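PDB 1JMX: amine Dehydrogenase from Pseudomonas putida, which probably carries electrons through two bound c-type hemes as the alpha subunit of a quinohemoprotein amine dehydrogenase. Local coordinates for residues V289-K295 with V357-D363; A81-L86 with N490-P494; Q68-E74 with S164-W170. All coordinates share one frame; numbering follows the deposited sequence.

Contact 1: residues V289-K295 with V357-D363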
loop_
_atom_site.group_PDB
_atom_site.type_symbol
_atom_site.label_atom_id
_atom_site.label_comp_id
_atom_site.label_asym_id
_atom_site.label_seq_id
_atom_site.Cartn_x
_atom_site.Cartn_y
_atom_site.Cartn_z
ATOM N N VAL A 289 30.600 -20.704 -10.353
ATOM C CA VAL A 289 30.840 -22.132 -10.196
ATOM C C VAL A 289 29.435 -22.625 -9.872
ATOM O O VAL A 289 28.753 -22.030 -9.039
ATOM C CB VAL A 289 31.753 -22.440 -8.974
ATOM C CG1 VAL A 289 32.234 -23.878 -9.019
ATOM C CG2 VAL A 289 32.925 -21.495 -8.922
ATOM N N GLN A 290 28.981 -23.678 -10.541
ATOM C CA GLN A 290 27.642 -24.204 -10.294
ATOM C C GLN A 290 27.677 -25.725 -10.159
ATOM O O GLN A 290 27.830 -26.428 -11.148
ATOM C CB GLN A 290 26.695 -23.811 -11.440
ATOM C CG GLN A 290 26.677 -22.315 -11.776
ATOM C CD GLN A 290 25.639 -21.955 -12.827
ATOM O OE1 GLN A 290 25.181 -22.807 -13.578
ATOM N NE2 GLN A 290 25.256 -20.688 -12.871
ATOM N N PRO A 291 27.501 -26.257 -8.936
ATOM C CA PRO A 291 27.272 -25.588 -7.649
ATOM C C PRO A 291 28.523 -24.909 -7.131
ATOM O O PRO A 291 29.623 -25.160 -7.624
ATOM C CB PRO A 291 26.897 -26.743 -6.720
ATOM C CG PRO A 291 26.409 -27.817 -7.653
ATOM C CD PRO A 291 27.384 -27.717 -8.778
ATOM N N ALA A 292 28.345 -24.084 -6.102
ATOM C CA ALA A 292 29.449 -23.365 -5.484
ATOM C C ALA A 292 29.874 -24.019 -4.167
ATOM O O ALA A 292 30.465 -23.372 -3.304
ATOM C CB ALA A 292 29.064 -21.913 -5.259
ATOM N N PHE A 293 29.559 -25.300 -4.018
ATOM C CA PHE A 293 29.922 -26.050 -2.822
ATOM C C PHE A 293 30.191 -27.515 -3.162
ATOM O O PHE A 293 29.625 -28.056 -4.119
ATOM C CB PHE A 293 28.823 -25.950 -1.753
ATOM C CG PHE A 293 27.471 -26.426 -2.218
ATOM C CD1 PHE A 293 27.126 -27.773 -2.152
ATOM C CD2 PHE A 293 26.536 -25.521 -2.719
ATOM C CE1 PHE A 293 25.870 -28.213 -2.580
ATOM C CE2 PHE A 293 25.283 -25.952 -3.147
ATOM C CZ PHE A 293 24.952 -27.300 -3.076
ATOM N N ILE A 294 31.063 -28.142 -2.377
ATOM C CA ILE A 294 31.410 -29.544 -2.567
ATOM C C ILE A 294 31.610 -30.124 -1.173
ATOM O O ILE A 294 32.380 -29.588 -0.368
ATOM C CB ILE A 294 32.702 -29.723 -3.450
ATOM C CG1 ILE A 294 33.038 -31.199 -3.646
ATOM C CG2 ILE A 294 33.889 -29.024 -2.828
ATOM C CD1 ILE A 294 32.169 -31.899 -4.640
ATOM N N LYS A 295 30.842 -31.159 -0.858
ATOM C CA LYS A 295 30.951 -31.796 0.441
ATOM C C LYS A 295 32.233 -32.630 0.461
ATOM O O LYS A 295 32.588 -33.258 -0.548
ATOM C CB LYS A 295 29.733 -32.679 0.712
ATOM C CG LYS A 295 29.730 -33.285 2.099
ATOM C CD LYS A 295 28.543 -34.194 2.292
ATOM C CE LYS A 295 28.565 -34.833 3.672
ATOM N NZ LYS A 295 28.519 -33.819 4.775
ATOM N N VAL A 357 36.050 -16.751 -8.770
ATOM C CA VAL A 357 34.992 -17.395 -7.997
ATOM C C VAL A 357 35.504 -18.335 -6.912
ATOM O O VAL A 357 36.613 -18.862 -7.004
ATOM C CB VAL A 357 34.040 -18.172 -8.912
ATOM C CG1 VAL A 357 33.073 -17.214 -9.580
ATOM C CG2 VAL A 357 34.833 -18.944 -9.964
ATOM N N ASN A 358 34.692 -18.555 -5.886
ATOM C CA ASN A 358 35.096 -19.443 -4.810
ATOM C C ASN A 358 34.232 -20.692 -4.715
ATOM O O ASN A 358 33.084 -20.703 -5.164
ATOM C CB ASN A 358 35.122 -18.695 -3.478
ATOM C CG ASN A 358 36.161 -17.582 -3.456
ATOM O OD1 ASN A 358 37.215 -17.681 -4.091
ATOM N ND2 ASN A 358 35.862 -16.511 -2.727
ATOM N N LEU A 359 34.825 -21.760 -4.184
ATOM C CA LEU A 359 34.150 -23.049 -4.007
ATOM C C LEU A 359 34.234 -23.421 -2.531
ATOM O O LEU A 359 35.326 -23.531 -1.972
ATOM C CB LEU A 359 34.842 -24.131 -4.847
ATOM C CG LEU A 359 34.201 -25.514 -4.975
ATOM C CD1 LEU A 359 32.807 -25.396 -5.536
ATOM C CD2 LEU A 359 35.046 -26.379 -5.898
ATOM N N ALA A 360 33.082 -23.581 -1.891
ATOM C CA ALA A 360 33.056 -23.935 -0.479
ATOM C C ALA A 360 33.154 -25.435 -0.304
ATOM O O ALA A 360 32.341 -26.182 -0.840
ATOM C CB ALA A 360 31.782 -23.425 0.173
ATOM N N VAL A 361 34.208 -25.873 0.371
ATOM C CA VAL A 361 34.394 -27.287 0.655
ATOM C C VAL A 361 33.940 -27.371 2.094
ATOM O O VAL A 361 34.386 -26.582 2.918
ATOM C CB VAL A 361 35.873 -27.704 0.570
ATOM C CG1 VAL A 361 36.035 -29.166 0.991
ATOM C CG2 VAL A 361 36.371 -27.510 -0.833
ATOM N N TYR A 362 33.027 -28.281 2.404
ATOM C CA TYR A 362 32.556 -28.369 3.775
ATOM C C TYR A 362 32.464 -29.792 4.277
ATOM O O TYR A 362 32.375 -30.735 3.490
ATOM C CB TYR A 362 31.193 -27.676 3.917
ATOM C CG TYR A 362 30.034 -28.445 3.321
ATOM C CD1 TYR A 362 29.167 -29.172 4.140
ATOM C CD2 TYR A 362 29.798 -28.446 1.944
ATOM C CE1 TYR A 362 28.094 -29.879 3.608
ATOM C CE2 TYR A 362 28.721 -29.152 1.398
ATOM C CZ TYR A 362 27.877 -29.864 2.241
ATOM O OH TYR A 362 26.812 -30.557 1.728
ATOM N N ASP A 363 32.460 -29.929 5.601
ATOM C CA ASP A 363 32.359 -31.239 6.237
ATOM C C ASP A 363 30.975 -31.505 6.815
ATOM O O ASP A 363 30.397 -32.567 6.577
ATOM C CB ASP A 363 33.464 -31.446 7.301
ATOM C CG ASP A 363 33.604 -30.277 8.285
ATOM O OD1 ASP A 363 32.891 -29.246 8.165
ATOM O OD2 ASP A 363 34.450 -30.408 9.202
#

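Contact 2: residues A81-L86 with N490-P494. With HEC (heme c), chain E.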
loop_
_atom_site.group_PDB
_atom_site.type_symbol
_atom_site.label_atom_id
_atom_site.label_comp_id
_atom_site.label_asym_id
_atom_site.label_seq_id
_atom_site.Cartn_x
_atom_site.Cartn_y
_atom_site.Cartn_z
ATOM N N ALA A 81 13.984 -1.509 -6.896
ATOM C CA ALA A 81 12.653 -1.000 -7.249
ATOM C C ALA A 81 12.332 -1.272 -8.720
ATOM O O ALA A 81 11.239 -1.737 -9.044
ATOM C CB ALA A 81 12.551 0.498 -6.940
ATOM N N MET A 82 13.293 -0.987 -9.599
ATOM C CA MET A 82 13.124 -1.218 -11.035
ATOM C C MET A 82 13.160 -2.719 -11.311
ATOM O O MET A 82 12.526 -3.203 -12.248
ATOM C CB MET A 82 14.233 -0.529 -11.838
ATOM C CG MET A 82 14.230 0.990 -11.760
ATOM S SD MET A 82 15.624 1.747 -12.632
ATOM C CE MET A 82 16.893 1.575 -11.403
ATOM N N GLU A 83 13.902 -3.443 -10.477
ATOM C CA GLU A 83 14.045 -4.885 -10.600
ATOM C C GLU A 83 12.874 -5.631 -9.978
ATOM O O GLU A 83 12.856 -6.856 -9.941
ATOM C CB GLU A 83 15.379 -5.329 -9.998
ATOM C CG GLU A 83 16.585 -4.781 -10.769
ATOM C CD GLU A 83 17.912 -5.009 -10.063
ATOM O OE1 GLU A 83 17.907 -5.428 -8.891
ATOM O OE2 GLU A 83 18.966 -4.745 -10.671
ATOM N N ARG A 84 11.892 -4.874 -9.497
ATOM C CA ARG A 84 10.679 -5.428 -8.908
ATOM C C ARG A 84 10.900 -6.393 -7.752
ATOM O O ARG A 84 10.213 -7.408 -7.641
ATOM C CB ARG A 84 9.812 -6.096 -9.986
ATOM C CG ARG A 84 9.399 -5.178 -11.138
ATOM C CD ARG A 84 8.548 -4.014 -10.657
ATOM N NE ARG A 84 7.257 -4.454 -10.136
ATOM C CZ ARG A 84 6.401 -3.662 -9.497
ATOM N NH1 ARG A 84 6.691 -2.384 -9.292
ATOM N NH2 ARG A 84 5.246 -4.146 -9.070
ATOM N N ARG A 85 11.884 -6.090 -6.917
ATOM C CA ARG A 85 12.162 -6.902 -5.748
ATOM C C ARG A 85 11.298 -6.307 -4.635
ATOM O O ARG A 85 11.770 -5.535 -3.800
ATOM C CB ARG A 85 13.649 -6.836 -5.400
ATOM C CG ARG A 85 14.554 -7.330 -6.511
ATOM C CD ARG A 85 15.992 -7.338 -6.059
ATOM N NE ARG A 85 16.927 -7.638 -7.142
ATOM C CZ ARG A 85 17.349 -8.858 -7.478
ATOM N NH1 ARG A 85 16.925 -9.927 -6.814
ATOM N NH2 ARG A 85 18.204 -9.006 -8.488
ATOM N N LEU A 86 10.015 -6.660 -4.657
ATOM C CA LEU A 86 9.050 -6.148 -3.688
ATOM C C LEU A 86 9.123 -6.647 -2.238
ATOM O O LEU A 86 8.425 -6.135 -1.389
ATOM C CB LEU A 86 7.616 -6.236 -4.243
ATOM C CG LEU A 86 7.187 -5.033 -5.108
ATOM C CD1 LEU A 86 8.027 -4.947 -6.360
ATOM C CD2 LEU A 86 5.716 -5.118 -5.478
ATOM N N ASN A 490 -0.777 -0.994 -9.211
ATOM C CA ASN A 490 0.563 -1.562 -9.306
ATOM C C ASN A 490 1.382 -0.942 -10.426
ATOM O O ASN A 490 1.524 -1.525 -11.494
ATOM C CB ASN A 490 0.473 -3.075 -9.523
ATOM C CG ASN A 490 0.951 -3.876 -8.321
ATOM O OD1 ASN A 490 0.208 -4.713 -7.796
ATOM N ND2 ASN A 490 2.202 -3.649 -7.898
ATOM N N PRO A 491 1.922 0.260 -10.196
ATOM C CA PRO A 491 2.737 0.977 -11.176
ATOM C C PRO A 491 4.086 0.254 -11.345
ATOM O O PRO A 491 4.408 -0.647 -10.562
ATOM C CB PRO A 491 2.935 2.339 -10.511
ATOM C CG PRO A 491 1.841 2.422 -9.501
ATOM C CD PRO A 491 1.783 1.051 -8.964
ATOM N N PRO A 492 4.882 0.643 -12.366
ATOM C CA PRO A 492 6.204 0.091 -12.702
ATOM C C PRO A 492 7.196 0.112 -11.539
ATOM O O PRO A 492 8.081 -0.742 -11.441
ATOM C CB PRO A 492 6.665 1.007 -13.827
ATOM C CG PRO A 492 5.399 1.291 -14.533
ATOM C CD PRO A 492 4.460 1.606 -13.398
ATOM N N LEU A 493 7.070 1.129 -10.694
ATOM C CA LEU A 493 7.918 1.281 -9.522
ATOM C C LEU A 493 7.052 1.173 -8.263
ATOM O O LEU A 493 5.984 1.779 -8.174
ATOM C CB LEU A 493 8.645 2.630 -9.557
ATOM C CG LEU A 493 9.680 2.835 -10.669
ATOM C CD1 LEU A 493 10.312 4.208 -10.572
ATOM C CD2 LEU A 493 10.744 1.763 -10.567
ATOM N N PRO A 494 7.484 0.355 -7.290
ATOM C CA PRO A 494 6.746 0.172 -6.036
ATOM C C PRO A 494 6.809 1.402 -5.123
ATOM O O PRO A 494 7.590 2.338 -5.409
ATOM C CB PRO A 494 7.440 -1.032 -5.412
ATOM C CG PRO A 494 8.855 -0.878 -5.872
ATOM C CD PRO A 494 8.684 -0.502 -7.325
ATOM O OXT PRO A 494 6.053 1.425 -4.133
HETATM FE FE HEC E . 4.305 9.911 -3.204
HETATM C CHA HEC E . 3.790 9.243 -6.437
HETATM C CHB HEC E . 7.257 11.334 -4.018
HETATM C CHC HEC E . 4.774 10.762 0.040
HETATM C CHD HEC E . 1.286 8.489 -2.416
HETATM N NA HEC E . 5.312 10.197 -4.856
HETATM C C1A HEC E . 4.958 9.852 -6.120
HETATM C C2A HEC E . 5.960 10.222 -7.079
HETATM C C3A HEC E . 6.944 10.797 -6.391
HETATM C C4A HEC E . 6.533 10.795 -5.014
HETATM C CMA HEC E . 8.234 11.365 -6.955
HETATM C CAA HEC E . 5.871 10.004 -8.574
HETATM C CBA HEC E . 5.760 11.409 -9.161
HETATM C CGA HEC E . 5.625 11.509 -10.659
HETATM O O1A HEC E . 5.592 10.513 -11.361
HETATM O O2A HEC E . 5.538 12.621 -11.136
HETATM N NB HEC E . 5.702 10.833 -2.208
HETATM C C1B HEC E . 6.889 11.377 -2.701
HETATM C C2B HEC E . 7.681 12.021 -1.708
HETATM C C3B HEC E . 6.972 11.892 -0.551
HETATM C C4B HEC E . 5.757 11.130 -0.860
HETATM C CMB HEC E . 9.032 12.730 -1.928
HETATM C CAB HEC E . 7.437 12.480 0.774
HETATM C CBB HEC E . 6.700 13.743 1.230
HETATM N NC HEC E . 3.266 9.650 -1.543
HETATM C C1C HEC E . 3.615 10.060 -0.275
HETATM C C2C HEC E . 2.629 9.686 0.696
HETATM C C3C HEC E . 1.665 9.044 0.032
HETATM C C4C HEC E . 2.042 9.031 -1.376
HETATM C CMC HEC E . 2.708 9.982 2.196
HETATM C CAC HEC E . 0.509 8.353 0.722
HETATM C CBC HEC E . -0.775 9.105 1.016
HETATM N ND HEC E . 2.844 9.055 -4.203
HETATM C C1D HEC E . 1.657 8.515 -3.751
HETATM C C2D HEC E . 0.849 7.994 -4.856
HETATM C C3D HEC E . 1.611 8.245 -5.981
HETATM C C4D HEC E . 2.798 8.868 -5.549
HETATM C CMD HEC E . -0.522 7.332 -4.749
HETATM C CAD HEC E . 1.362 7.970 -7.469
HETATM C CBD HEC E . 0.123 7.229 -7.842
HETATM C CGD HEC E . 0.398 5.769 -7.984
HETATM O O1D HEC E . 1.368 5.280 -7.360
HETATM O O2D HEC E . -0.350 5.088 -8.720
#

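Contact 3: residues Q68-E74 with S164-W170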
loop_
_atom_site.group_PDB
_atom_site.type_symbol
_atom_site.label_atom_id
_atom_site.label_comp_id
_atom_site.label_asym_id
_atom_site.label_seq_id
_atom_site.Cartn_x
_atom_site.Cartn_y
_atom_site.Cartn_z
ATOM N N GLN A 68 16.727 13.387 -19.798
ATOM C CA GLN A 68 16.707 13.606 -18.359
ATOM C C GLN A 68 16.653 12.312 -17.559
ATOM O O GLN A 68 15.628 11.952 -16.984
ATOM C CB GLN A 68 15.532 14.511 -18.006
ATOM C CG GLN A 68 15.661 15.914 -18.578
ATOM C CD GLN A 68 14.327 16.491 -18.978
ATOM O OE1 GLN A 68 14.203 17.122 -20.028
ATOM N NE2 GLN A 68 13.314 16.262 -18.159
ATOM N N GLY A 69 17.780 11.617 -17.533
ATOM C CA GLY A 69 17.867 10.374 -16.796
ATOM C C GLY A 69 18.803 10.524 -15.617
ATOM O O GLY A 69 19.200 11.633 -15.258
ATOM N N LEU A 70 19.139 9.403 -14.995
ATOM C CA LEU A 70 20.037 9.418 -13.852
ATOM C C LEU A 70 21.353 8.754 -14.236
ATOM O O LEU A 70 21.384 7.854 -15.068
ATOM C CB LEU A 70 19.429 8.641 -12.679
ATOM C CG LEU A 70 18.042 8.971 -12.139
ATOM C CD1 LEU A 70 17.784 8.126 -10.905
ATOM C CD2 LEU A 70 17.944 10.434 -11.789
ATOM N N ALA A 71 22.444 9.225 -13.653
ATOM C CA ALA A 71 23.733 8.606 -13.896
ATOM C C ALA A 71 23.671 7.246 -13.178
ATOM O O ALA A 71 22.845 7.046 -12.284
ATOM C CB ALA A 71 24.843 9.468 -13.319
ATOM N N PRO A 72 24.506 6.281 -13.591
ATOM C CA PRO A 72 24.487 4.971 -12.942
ATOM C C PRO A 72 24.626 5.053 -11.422
ATOM O O PRO A 72 23.841 4.457 -10.695
ATOM C CB PRO A 72 25.674 4.263 -13.590
ATOM C CG PRO A 72 25.658 4.825 -14.970
ATOM C CD PRO A 72 25.463 6.291 -14.710
ATOM N N SER A 73 25.583 5.846 -10.953
ATOM C CA SER A 73 25.824 6.000 -9.526
ATOM C C SER A 73 24.676 6.657 -8.763
ATOM O O SER A 73 24.645 6.617 -7.539
ATOM C CB SER A 73 27.127 6.759 -9.285
ATOM O OG SER A 73 27.062 8.070 -9.801
ATOM N N GLU A 74 23.740 7.273 -9.477
ATOM C CA GLU A 74 22.596 7.900 -8.825
ATOM C C GLU A 74 21.494 6.877 -8.562
ATOM O O GLU A 74 20.493 7.189 -7.924
ATOM C CB GLU A 74 22.071 9.076 -9.651
ATOM C CG GLU A 74 23.060 10.235 -9.779
ATOM C CD GLU A 74 22.507 11.388 -10.595
ATOM O OE1 GLU A 74 21.884 11.144 -11.645
ATOM O OE2 GLU A 74 22.691 12.542 -10.183
ATOM N N SER A 164 24.241 17.568 -10.629
ATOM C CA SER A 164 25.278 16.849 -9.911
ATOM C C SER A 164 26.412 16.579 -10.892
ATOM O O SER A 164 26.206 16.582 -12.108
ATOM C CB SER A 164 24.727 15.526 -9.353
ATOM O OG SER A 164 24.407 14.617 -10.395
ATOM N N ALA A 165 27.608 16.362 -10.358
ATOM C CA ALA A 165 28.769 16.085 -11.189
ATOM C C ALA A 165 28.568 14.771 -11.939
ATOM O O ALA A 165 28.919 14.652 -13.110
ATOM C CB ALA A 165 30.020 16.016 -10.320
ATOM N N ALA A 166 27.949 13.809 -11.256
ATOM C CA ALA A 166 27.672 12.486 -11.808
ATOM C C ALA A 166 26.880 12.533 -13.109
ATOM O O ALA A 166 27.213 11.850 -14.079
ATOM C CB ALA A 166 26.926 11.653 -10.774
ATOM N N TRP A 167 25.815 13.326 -13.115
ATOM C CA TRP A 167 24.973 13.465 -14.292
ATOM C C TRP A 167 25.698 14.191 -15.418
ATOM O O TRP A 167 25.546 13.845 -16.589
ATOM C CB TRP A 167 23.689 14.219 -13.936
ATOM C CG TRP A 167 22.798 14.454 -15.109
ATOM C CD1 TRP A 167 22.218 15.631 -15.472
ATOM C CD2 TRP A 167 22.392 13.486 -16.087
ATOM N NE1 TRP A 167 21.475 15.461 -16.614
ATOM C CE2 TRP A 167 21.564 14.155 -17.015
ATOM C CE3 TRP A 167 22.650 12.117 -16.270
ATOM C CZ2 TRP A 167 20.988 13.504 -18.113
ATOM C CZ3 TRP A 167 22.080 11.469 -17.362
ATOM C CH2 TRP A 167 21.256 12.167 -18.271
ATOM N N ALA A 168 26.460 15.218 -15.056
ATOM C CA ALA A 168 27.209 16.012 -16.027
ATOM C C ALA A 168 28.263 15.154 -16.719
ATOM O O ALA A 168 28.391 15.175 -17.950
ATOM C CB ALA A 168 27.872 17.206 -15.327
ATOM N N GLU A 169 28.996 14.383 -15.916
ATOM C CA GLU A 169 30.048 13.503 -16.410
ATOM C C GLU A 169 29.508 12.275 -17.109
ATOM O O GLU A 169 30.228 11.617 -17.864
ATOM C CB GLU A 169 30.987 13.115 -15.275
ATOM C CG GLU A 169 31.952 14.238 -14.933
ATOM C CD GLU A 169 32.772 13.977 -13.684
ATOM O OE1 GLU A 169 32.755 14.847 -12.775
ATOM O OE2 GLU A 169 33.450 12.919 -13.620
ATOM N N TRP A 170 28.249 11.951 -16.841
ATOM C CA TRP A 170 27.630 10.820 -17.494
ATOM C C TRP A 170 27.175 11.226 -18.901
ATOM O O TRP A 170 27.303 10.450 -19.843
ATOM C CB TRP A 170 26.448 10.286 -16.690
ATOM C CG TRP A 170 25.820 9.147 -17.391
ATOM C CD1 TRP A 170 24.596 9.124 -17.978
ATOM C CD2 TRP A 170 26.426 7.882 -17.668
ATOM N NE1 TRP A 170 24.402 7.926 -18.611
ATOM C CE2 TRP A 170 25.510 7.143 -18.437
ATOM C CE3 TRP A 170 27.660 7.303 -17.342
ATOM C CZ2 TRP A 170 25.783 5.850 -18.891
ATOM C CZ3 TRP A 170 27.935 6.016 -17.792
ATOM C CH2 TRP A 170 26.998 5.304 -18.560
#

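Contact 1: residues V289-K295 with V357-D363
Phe293, Ile294 and Lys295 pair in parallel with Ala360, Val361 and Tyr362, and the side chains of the two strands pack side by side on both faces of the sheet. Ile294 N bonds to Ala360 O at 2.8 Å, and Ile294 O accepts from Tyr362 N. On the face of Lys295 and Tyr362 the lysine backbone and the root of its side chain lie over the phenol: Lys295 CA stands 4.0 Å from the centroid of the Tyr362 ring in a CH-pi contact. With CG of Tyr362 set between its own backbone N and carbonyl carbon (chi1 74°), the ring leans over the neighbouring strand. The lysine chain runs extended past the ring and bends only at its last torsion, which brings Lys295 NZ 2.9 Å from Asp363 O in a hydrogen bond. Phe293 stands beside Tyr362, and Pro291 CB lies over one face of the Phe293 ring. On the other face of the sheet Ile294 CG2 sits 3.5 Å from Val361 CG2. Where the pairing begins, at Ala292, Leu359 CD1 tucks under the break in the strand, 3.5 Å from Ala292 C. Before it Val289 CG2 presses tightly on Val357 CG2 at 3.4 Å. Strands 285-295 and 354-362 are neighbours within the mixed sheet of domain III, flanked by 299-307 and 345-351; Phe293 and Tyr362 pack on Ile409 and Leu412 of strand 406-420, and the Tyr362 hydroxyl is hydrogen-bonded to Asp472.

Contact 2: residues A81-L86 with N490-P494
Ala81 and Leu493 bring their backbones together, CA to CA 5.7 Å, where a type I beta turn from Ala81 to Arg84 meets the irregular C-terminal tail. Arg84 carries the polar part of the contact. Its chain folds at both chi2 and chi3 (-62° and -66°), carrying the guanidinium to the carbonyls of the tail. Arg84 NH1 gives a weak, bent hydrogen bond to Pro492 O at 3.0 Å, and Pro491 O lies 3.1 Å from the same NH1. Leu86 CD1 covers one face of the guanidinium, over its centre, while Arg84 NE forms a salt bridge with Asp270, so that the group is held from several directions. The contact ties a loop of the heme-binding region to the C-terminal tail that follows strand 476-484, and this tail returns to a heme: Pro491 CG comes within 3.5 Å of heme propionate atom O2D, beside Asn489 and Arg108 of the same heme site. Arg108 also bonds to the carbonyl of Leu493 and to Pro494 O, linking the chain terminus to a residue that grips the heme. In the apolar half, Pro494 CD rests 4.0 Å from Ala81 CB, and on the same ring Pro494 CB meets Leu86 CG at 4.0 Å. Leu493 and Met82 run side by side, with Leu493 CD2 3.8 Å from Met82 CG. A neighbouring subunit sets aromatic packing against Pro491 and Pro492 and is joined to Leu86 by backbone hydrogen bonding.

Contact 3: residues Q68-E74 with S164-W170
Two tryptophans about one helical turn apart, Trp167 and Trp170, receive the loop 68-74 on their ring faces. The pyrrolidine of Pro72 crosses the Trp170 indole at about a right angle, and Pro72 CD lies over the six-membered ring, 3.6 Å from its centroid and 18° off the normal, as a CH-pi contact. Trp167 instead takes the backbone: Gly69 O stands above one face, offset toward the rim, 3.6 Å from Trp167 CZ3. Their three-residue spacing puts both indoles on one side of the helix, like chi1 values (177° and 179°) swing them similarly, and Trp167 CZ3 meets the edge of the Trp170 ring. Ala71 CB nestles on the helix, 3.8 Å from Trp170 CB and 3.4 Å from Ala166 O. Glu74 fastens the helix start: Ser164 OG, the N-cap, donates to Glu74 OE2 at 2.7 Å from above the carboxylate plane and weakly accepts from Trp167 N. Glu74 OE1 takes Ala71 N at 2.8 Å. Trp170 NE1 is hydrogen-bonded to Asn234 O. Replacing Trp170 by an alanine would probably leave Pro72 without its aromatic floor and Asn234 O without its indole donor. The loop follows helix 54-67 and lies against helix 165-173; Arg31 of strand 31-32 pairs with Glu74 and makes a cation-pi contact with Trp167, while Leu256 of strand 247-256 packs on Pro72 and Trp170.

Overall arrangement
Along the chain, contact 3 opens first, and contact 2 opens before it closes, so the two cross; contact 1 comes later, nested in the long loop that contact 2 closes. Contacts 2 and 3 share the connection between helices 54-67 and 94-100, their centres about 21 Å apart and nearest atoms about 7 Å apart. Contact 3 stays within the heme-binding region, whereas contact 2 joins that region to the chain's C-terminal tail. Contact 1 belongs to the mixed sheet of domain III, its centre about 33 Å from that of contact 2 and about 39 Å from that of contact 3. Contact 1 thus holds together strands within one beta domain, while contact 2 brings the C-terminal tail back to one of the hemes.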